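Local coordinates for flagellar motor switch protein FliG (Thermotoga maritima, PDB 3AJC) that probably forms part of the switch complex at the base of the flagellar basal body, which meets chemotaxis proteins and the motor components that determine the direction of flagellar rotation, at residues Leu16-Phe19 with Leu20-Glu23; His24-Thr27 with Ile28-Leu32; Asp103-Thr106 with Glu107-Met111. All blocks are in the same frame, centred on the assembly; numbering follows the deposited sequence.

Contact 1: residues Leu16-Phe19 with Leu20-Glu23; sequences LVNF and LQSE
V17 and Q21, one helical turn apart, carry the main side-chain meeting of helix 14-21 here. V17 turns CG1 anti to its own backbone N (chi1 170°), which sends this methyl along the helix to lie 3.7 Å from Q21 CG. The two side chains cross obliquely, and the glutamine, extended beyond CG, carries its amide on past the valine. A second apolar pair, looser, is made by the leucines: L16 CD1 stands 4.3 Å from L20 CD1.

Backbone hydrogen bonds of the helical pattern join the same residues. L20 N reaches L16 O at 3.3 Å, straight but long and therefore weak. Q21 N gives the next bond to V17 O, although the position of that carbonyl oxygen is somewhat doubtful.

Further along, the polar contacts gather on F19 O. S22 N and S22 OG both make weak bonds to it, S22 OG lying 3.4 Å from F19 O. The chi1 of S22, 46°, sets OG between the backbone N and the carbonyl carbon, which turns it back toward the preceding helical turn. E23 brings an aliphatic carbon to the same oxygen, with CG 3.4 Å from F19 O, while E23 N bonds to L20 O at 2.9 Å.

This is a surface turn of the middle domain: L16 and L20 rest on I43 of helix 37-46, V17 touches A46 and L47, and Q21 leans on P48, while E23, the first residue of the EHPQR motif important for interaction with FliM, leads the chain toward helix 25-33.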
loop_
_atom_site.group_PDB
_atom_site.type_symbol
_atom_site.label_atom_id
_atom_site.label_comp_id
_atom_site.label_asym_id
_atom_site.label_seq_id
_atom_site.Cartn_x
_atom_site.Cartn_y
_atom_site.Cartn_z
ATOM N N LEU A 16 23.884 4.211 8.433
ATOM C CA LEU A 16 22.910 3.176 8.094
ATOM C C LEU A 16 23.023 2.761 6.614
ATOM O O LEU A 16 23.174 1.578 6.302
ATOM C CB LEU A 16 21.474 3.634 8.406
ATOM C CG LEU A 16 20.371 2.570 8.234
ATOM C CD1 LEU A 16 20.856 1.213 8.737
ATOM C CD2 LEU A 16 19.113 2.990 8.988
ATOM N N VAL A 17 22.937 3.732 5.709
ATOM C CA VAL A 17 23.049 3.454 4.279
ATOM C C VAL A 17 24.454 2.946 3.974
ATOM O O VAL A 17 24.652 2.138 3.069
ATOM C CB VAL A 17 22.787 4.728 3.448
ATOM C CG1 VAL A 17 23.141 4.492 1.995
ATOM C CG2 VAL A 17 21.332 5.132 3.574
ATOM N N ASN A 18 25.424 3.418 4.749
ATOM C CA ASN A 18 26.820 3.029 4.576
ATOM C C ASN A 18 27.025 1.513 4.635
ATOM O O ASN A 18 27.703 0.935 3.786
ATOM C CB ASN A 18 27.682 3.700 5.650
ATOM C CG ASN A 18 29.157 3.360 5.516
ATOM O OD1 ASN A 18 29.943 3.565 6.448
ATOM N ND2 ASN A 18 29.546 2.849 4.351
ATOM N N PHE A 19 26.441 0.875 5.641
ATOM C CA PHE A 19 26.581 -0.565 5.808
ATOM C C PHE A 19 25.754 -1.376 4.819
ATOM O O PHE A 19 26.245 -2.354 4.256
ATOM C CB PHE A 19 26.194 -0.972 7.232
ATOM C CG PHE A 19 26.950 -0.233 8.302
ATOM C CD1 PHE A 19 26.316 0.733 9.078
ATOM C CD2 PHE A 19 28.297 -0.491 8.527
ATOM C CE1 PHE A 19 27.009 1.429 10.067
ATOM C CE2 PHE A 19 29.000 0.199 9.515
ATOM C CZ PHE A 19 28.352 1.164 10.283
ATOM N N LEU A 20 24.503 -0.974 4.611
ATOM C CA LEU A 20 23.618 -1.691 3.694
ATOM C C LEU A 20 24.130 -1.690 2.257
ATOM O O LEU A 20 23.978 -2.679 1.545
ATOM C CB LEU A 20 22.199 -1.103 3.744
ATOM C CG LEU A 20 21.400 -1.279 5.045
ATOM C CD1 LEU A 20 20.050 -0.591 4.921
ATOM C CD2 LEU A 20 21.199 -2.760 5.339
ATOM N N GLN A 21 24.745 -0.586 1.838
ATOM C CA GLN A 21 25.280 -0.461 0.478
ATOM C C GLN A 21 26.096 -1.651 -0.008
ATOM O O GLN A 21 25.961 -2.076 -1.154
ATOM C CB GLN A 21 26.181 0.765 0.356
ATOM C CG GLN A 21 25.491 2.103 0.319
ATOM C CD GLN A 21 26.481 3.211 0.031
ATOM O OE1 GLN A 21 27.562 3.252 0.621
ATOM N NE2 GLN A 21 26.121 4.115 -0.875
ATOM N N SER A 22 26.961 -2.169 0.858
ATOM C CA SER A 22 27.823 -3.281 0.487
ATOM C C SER A 22 27.300 -4.664 0.853
ATOM O O SER A 22 28.032 -5.650 0.766
ATOM C CB SER A 22 29.219 -3.068 1.078
ATOM O OG SER A 22 29.146 -2.679 2.439
ATOM N N GLU A 23 26.037 -4.740 1.260
ATOM C CA GLU A 23 25.437 -6.022 1.601
ATOM C C GLU A 23 24.813 -6.579 0.330
ATOM O O GLU A 23 24.685 -5.874 -0.666
ATOM C CB GLU A 23 24.350 -5.850 2.669
ATOM C CG GLU A 23 24.860 -5.447 4.045
ATOM C CD GLU A 23 25.597 -6.570 4.751
ATOM O OE1 GLU A 23 26.101 -6.332 5.873
ATOM O OE2 GLU A 23 25.671 -7.690 4.191
#

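Contact 2: residues His24-Thr27 with Ile28-Leu32; sequences HPQT and IAVVL
I28 lays its side chain back along the first turn of its helix, with I28 CG1 3.4 Å from H24 O and CD1 against P25 CA. On another flank Q26 and V30 cross: the methyl CG2 of V30 approaches the amide nitrogen, V30 CG2 to Q26 NE2, at 3.8 Å.

Backbone bonds join the same two segments. H24, in the N-cap position, offers its carbonyl O to I28 N at 3.0 Å, and P25 O takes A29 N at 2.8 Å. P25 O also receives a weak bond from I28 N. One turn on, V30 N bonds to Q26 O and V31 N to T27 O.

Further out, the H24 ring has P25 CD over one face, 3.4 Å above the plane and offset toward the rim, while Q26 CB sits in plane at its edge. With CG anti to the backbone N and a bend at chi2 (54°), the Q26 amide comes round so that NE2 meets V30 while OE1 accepts a hydrogen bond from R58 NH1 on helix 49-60. P25 and A29 also touch R58, and I28 packs on V55.

A proline in the first turn of a helix, where the backbone nitrogen has no helical carbonyl to donate to, so that proline, lacking an N-H, loses nothing, is a familiar helix start. Here it belongs to the EHPQR motif, important for interaction with FliM, in which the bond between R58 and Q26 joins the helix start to the motif's arginine.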
loop_
_atom_site.group_PDB
_atom_site.type_symbol
_atom_site.label_atom_id
_atom_site.label_comp_id
_atom_site.label_asym_id
_atom_site.label_seq_id
_atom_site.Cartn_x
_atom_site.Cartn_y
_atom_site.Cartn_z
ATOM N N HIS A 24 24.429 -7.847 0.360
ATOM C CA HIS A 24 23.800 -8.441 -0.807
ATOM C C HIS A 24 22.379 -7.868 -0.921
ATOM O O HIS A 24 21.690 -7.703 0.081
ATOM C CB HIS A 24 23.740 -9.964 -0.654
ATOM C CG HIS A 24 23.164 -10.665 -1.850
ATOM N ND1 HIS A 24 23.891 -10.865 -3.007
ATOM C CD2 HIS A 24 21.932 -11.149 -2.078
ATOM C CE1 HIS A 24 23.109 -11.446 -3.903
ATOM N NE2 HIS A 24 21.919 -11.631 -3.375
ATOM N N PRO A 25 21.928 -7.547 -2.144
ATOM C CA PRO A 25 20.576 -7.001 -2.307
ATOM C C PRO A 25 19.515 -7.728 -1.463
ATOM O O PRO A 25 18.697 -7.090 -0.784
ATOM C CB PRO A 25 20.330 -7.155 -3.801
ATOM C CG PRO A 25 21.691 -6.889 -4.373
ATOM C CD PRO A 25 22.609 -7.674 -3.443
ATOM N N GLN A 26 19.541 -9.061 -1.509
ATOM C CA GLN A 26 18.597 -9.898 -0.767
ATOM C C GLN A 26 18.630 -9.570 0.716
ATOM O O GLN A 26 17.591 -9.464 1.368
ATOM C CB GLN A 26 18.930 -11.381 -0.982
ATOM C CG GLN A 26 18.036 -12.361 -0.237
ATOM C CD GLN A 26 16.555 -12.139 -0.507
ATOM O OE1 GLN A 26 16.132 -11.950 -1.649
ATOM N NE2 GLN A 26 15.756 -12.176 0.550
ATOM N N THR A 27 19.833 -9.414 1.246
ATOM C CA THR A 27 20.004 -9.083 2.651
ATOM C C THR A 27 19.420 -7.696 2.912
ATOM O O THR A 27 18.903 -7.412 3.999
ATOM C CB THR A 27 21.495 -9.103 3.022
ATOM O OG1 THR A 27 22.040 -10.390 2.698
ATOM C CG2 THR A 27 21.688 -8.833 4.502
ATOM N N ILE A 28 19.505 -6.831 1.908
ATOM C CA ILE A 28 18.967 -5.477 2.020
ATOM C C ILE A 28 17.444 -5.561 2.070
ATOM O O ILE A 28 16.805 -4.923 2.909
ATOM C CB ILE A 28 19.397 -4.602 0.813
ATOM C CG1 ILE A 28 20.920 -4.423 0.820
ATOM C CG2 ILE A 28 18.690 -3.245 0.870
ATOM C CD1 ILE A 28 21.457 -3.594 -0.343
ATOM N N ALA A 29 16.880 -6.365 1.170
ATOM C CA ALA A 29 15.438 -6.574 1.092
ATOM C C ALA A 29 14.879 -7.034 2.438
ATOM O O ALA A 29 13.824 -6.570 2.883
ATOM C CB ALA A 29 15.131 -7.600 0.032
ATOM N N VAL A 30 15.596 -7.938 3.095
ATOM C CA VAL A 30 15.167 -8.459 4.388
ATOM C C VAL A 30 15.104 -7.397 5.476
ATOM O O VAL A 30 14.123 -7.326 6.230
ATOM C CB VAL A 30 16.101 -9.598 4.878
ATOM C CG1 VAL A 30 15.851 -9.881 6.349
ATOM C CG2 VAL A 30 15.853 -10.851 4.059
ATOM N N VAL A 31 16.152 -6.591 5.575
ATOM C CA VAL A 31 16.198 -5.550 6.591
ATOM C C VAL A 31 15.090 -4.521 6.397
ATOM O O VAL A 31 14.405 -4.155 7.346
ATOM C CB VAL A 31 17.554 -4.798 6.585
ATOM C CG1 VAL A 31 17.521 -3.667 7.625
ATOM C CG2 VAL A 31 18.695 -5.762 6.882
ATOM N N LEU A 32 14.910 -4.062 5.164
ATOM C CA LEU A 32 13.904 -3.044 4.877
ATOM C C LEU A 32 12.475 -3.537 5.040
ATOM O O LEU A 32 11.606 -2.786 5.502
ATOM C CB LEU A 32 14.080 -2.483 3.456
ATOM C CG LEU A 32 15.394 -1.790 3.046
ATOM C CD1 LEU A 32 15.134 -0.839 1.876
ATOM C CD2 LEU A 32 15.943 -1.007 4.202
#

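Contact 3: residues Asp103-Thr106 with Glu107-Met111; sequences DRTT and EKKIM
The flat carboxylate of D103, whose own carbonyl O takes E107 N at 3.0 Å, caps the start of helix 104-117 as its N-cap, and T106 holds both of its oxygens. OD1 uses its syn lone pair for the hydroxyl, D103 OD1 to T106 OG1 being 2.8 Å. OD2 of D103 is met instead from above the carboxylate plane, 51° out of it, by T106 N at 2.9 Å. A chi1 of -60° places OG1 of T106 beside its backbone N, which is why hydroxyl and N-H can grip one carboxylate together. Replacing T106 by a valine would probably leave D103 OD1 without its hydroxyl mate, with the backbone bond from N to OD2 kept but the carboxylate freer to turn.

Behind the cap the helical bonds are regular: K108 N to R104 O, K109 N to T105 O and I110 N to T106 O. The helix lies against helices 49-60 and 92-100, where I110 touches L56 and M99, and T106 touches Q52.

Three pairs of side chains run alongside one another, each pointing the same way. R104 and K108 are like-charged, and R104 NE stays 5.9 Å from K108 NZ, with the arginine's CG nearer the ammonium. T105 CG2 lies 3.9 Å from K109 CE. T106 turns its methyl along the helix, CG2 reaching 4.2 Å from I110 CD1.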
loop_
_atom_site.group_PDB
_atom_site.type_symbol
_atom_site.label_atom_id
_atom_site.label_comp_id
_atom_site.label_asym_id
_atom_site.label_seq_id
_atom_site.Cartn_x
_atom_site.Cartn_y
_atom_site.Cartn_z
ATOM N N ASP A 103 10.294 9.313 -3.252
ATOM C CA ASP A 103 10.097 10.558 -3.965
ATOM C C ASP A 103 9.596 10.083 -5.328
ATOM O O ASP A 103 9.994 9.015 -5.802
ATOM C CB ASP A 103 11.420 11.317 -4.127
ATOM C CG ASP A 103 12.484 10.499 -4.840
ATOM O OD1 ASP A 103 12.990 9.520 -4.240
ATOM O OD2 ASP A 103 12.813 10.823 -6.003
ATOM N N ARG A 104 8.726 10.870 -5.949
ATOM C CA ARG A 104 8.160 10.548 -7.256
ATOM C C ARG A 104 9.178 10.067 -8.286
ATOM O O ARG A 104 8.978 9.042 -8.938
ATOM C CB ARG A 104 7.439 11.773 -7.817
ATOM C CG ARG A 104 6.101 11.468 -8.445
ATOM C CD ARG A 104 5.118 12.514 -7.990
ATOM N NE ARG A 104 5.146 12.601 -6.532
ATOM C CZ ARG A 104 4.607 13.589 -5.826
ATOM N NH1 ARG A 104 3.988 14.588 -6.441
ATOM N NH2 ARG A 104 4.694 13.574 -4.505
ATOM N N THR A 105 10.258 10.824 -8.439
ATOM C CA THR A 105 11.305 10.499 -9.395
ATOM C C THR A 105 11.848 9.088 -9.227
ATOM O O THR A 105 11.798 8.285 -10.154
ATOM C CB THR A 105 12.468 11.495 -9.283
ATOM O OG1 THR A 105 11.980 12.821 -9.531
ATOM C CG2 THR A 105 13.562 11.153 -10.292
ATOM N N THR A 106 12.376 8.784 -8.048
ATOM C CA THR A 106 12.911 7.455 -7.808
ATOM C C THR A 106 11.835 6.382 -8.035
ATOM O O THR A 106 12.114 5.360 -8.647
ATOM C CB THR A 106 13.474 7.329 -6.370
ATOM O OG1 THR A 106 14.520 8.283 -6.179
ATOM C CG2 THR A 106 14.046 5.962 -6.140
ATOM N N GLU A 107 10.615 6.623 -7.553
ATOM C CA GLU A 107 9.511 5.673 -7.698
ATOM C C GLU A 107 9.243 5.367 -9.174
ATOM O O GLU A 107 9.063 4.204 -9.559
ATOM C CB GLU A 107 8.254 6.234 -7.021
ATOM C CG GLU A 107 7.046 5.304 -6.934
ATOM C CD GLU A 107 6.312 5.169 -8.255
ATOM O OE1 GLU A 107 6.160 6.195 -8.952
ATOM O OE2 GLU A 107 5.881 4.045 -8.592
ATOM N N LYS A 108 9.240 6.417 -9.993
ATOM C CA LYS A 108 9.005 6.292 -11.429
ATOM C C LYS A 108 10.090 5.469 -12.112
ATOM O O LYS A 108 9.800 4.673 -12.997
ATOM C CB LYS A 108 8.948 7.668 -12.077
ATOM C CG LYS A 108 7.592 8.048 -12.627
ATOM C CD LYS A 108 6.541 8.225 -11.533
ATOM C CE LYS A 108 5.276 8.861 -12.104
ATOM N NZ LYS A 108 4.221 9.021 -11.079
ATOM N N LYS A 109 11.339 5.660 -11.703
ATOM C CA LYS A 109 12.446 4.910 -12.293
ATOM C C LYS A 109 12.350 3.413 -11.964
ATOM O O LYS A 109 12.606 2.561 -12.815
ATOM C CB LYS A 109 13.784 5.451 -11.788
ATOM C CG LYS A 109 14.093 6.882 -12.210
ATOM C CD LYS A 109 15.459 7.302 -11.671
ATOM C CE LYS A 109 15.895 8.647 -12.206
ATOM N NZ LYS A 109 17.292 8.946 -11.761
ATOM N N ILE A 110 11.997 3.095 -10.725
ATOM C CA ILE A 110 11.879 1.699 -10.330
ATOM C C ILE A 110 10.698 1.021 -11.036
ATOM O O ILE A 110 10.784 -0.142 -11.448
ATOM C CB ILE A 110 11.683 1.565 -8.806
ATOM C CG1 ILE A 110 12.954 2.026 -8.078
ATOM C CG2 ILE A 110 11.316 0.131 -8.461
ATOM C CD1 ILE A 110 12.874 1.974 -6.554
ATOM N N MET A 111 9.596 1.757 -11.165
ATOM C CA MET A 111 8.402 1.222 -11.798
ATOM C C MET A 111 8.623 1.004 -13.293
ATOM O O MET A 111 8.199 -0.014 -13.838
ATOM C CB MET A 111 7.204 2.155 -11.557
ATOM C CG MET A 111 5.854 1.620 -12.069
ATOM S SD MET A 111 5.438 -0.061 -11.478
ATOM C CE MET A 111 4.686 0.253 -9.805
#

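In the fold
All three are local contacts within or at the end of a helix, and two of them adjoin. Contact 1 ends where contact 2 begins, and they touch, I28 CD1 packing against L20 O and L20 facing V31 and L32, so that helices 14-21 and 25-33 share a small apolar seam. Contact 1 is a surface turn with weak bonds about one carbonyl; contact 2 is partly buried, with aliphatic I28, A29 and V31 in the interior and Q26 tied to R58. Contact 3, on helix 104-117, stands about 19 Å from contact 2 between centres. Also partly buried, it has a carboxylate cap, whereas contact 2 begins with histidine and proline. Contacts 2 and 3 both pack against helix 49-60.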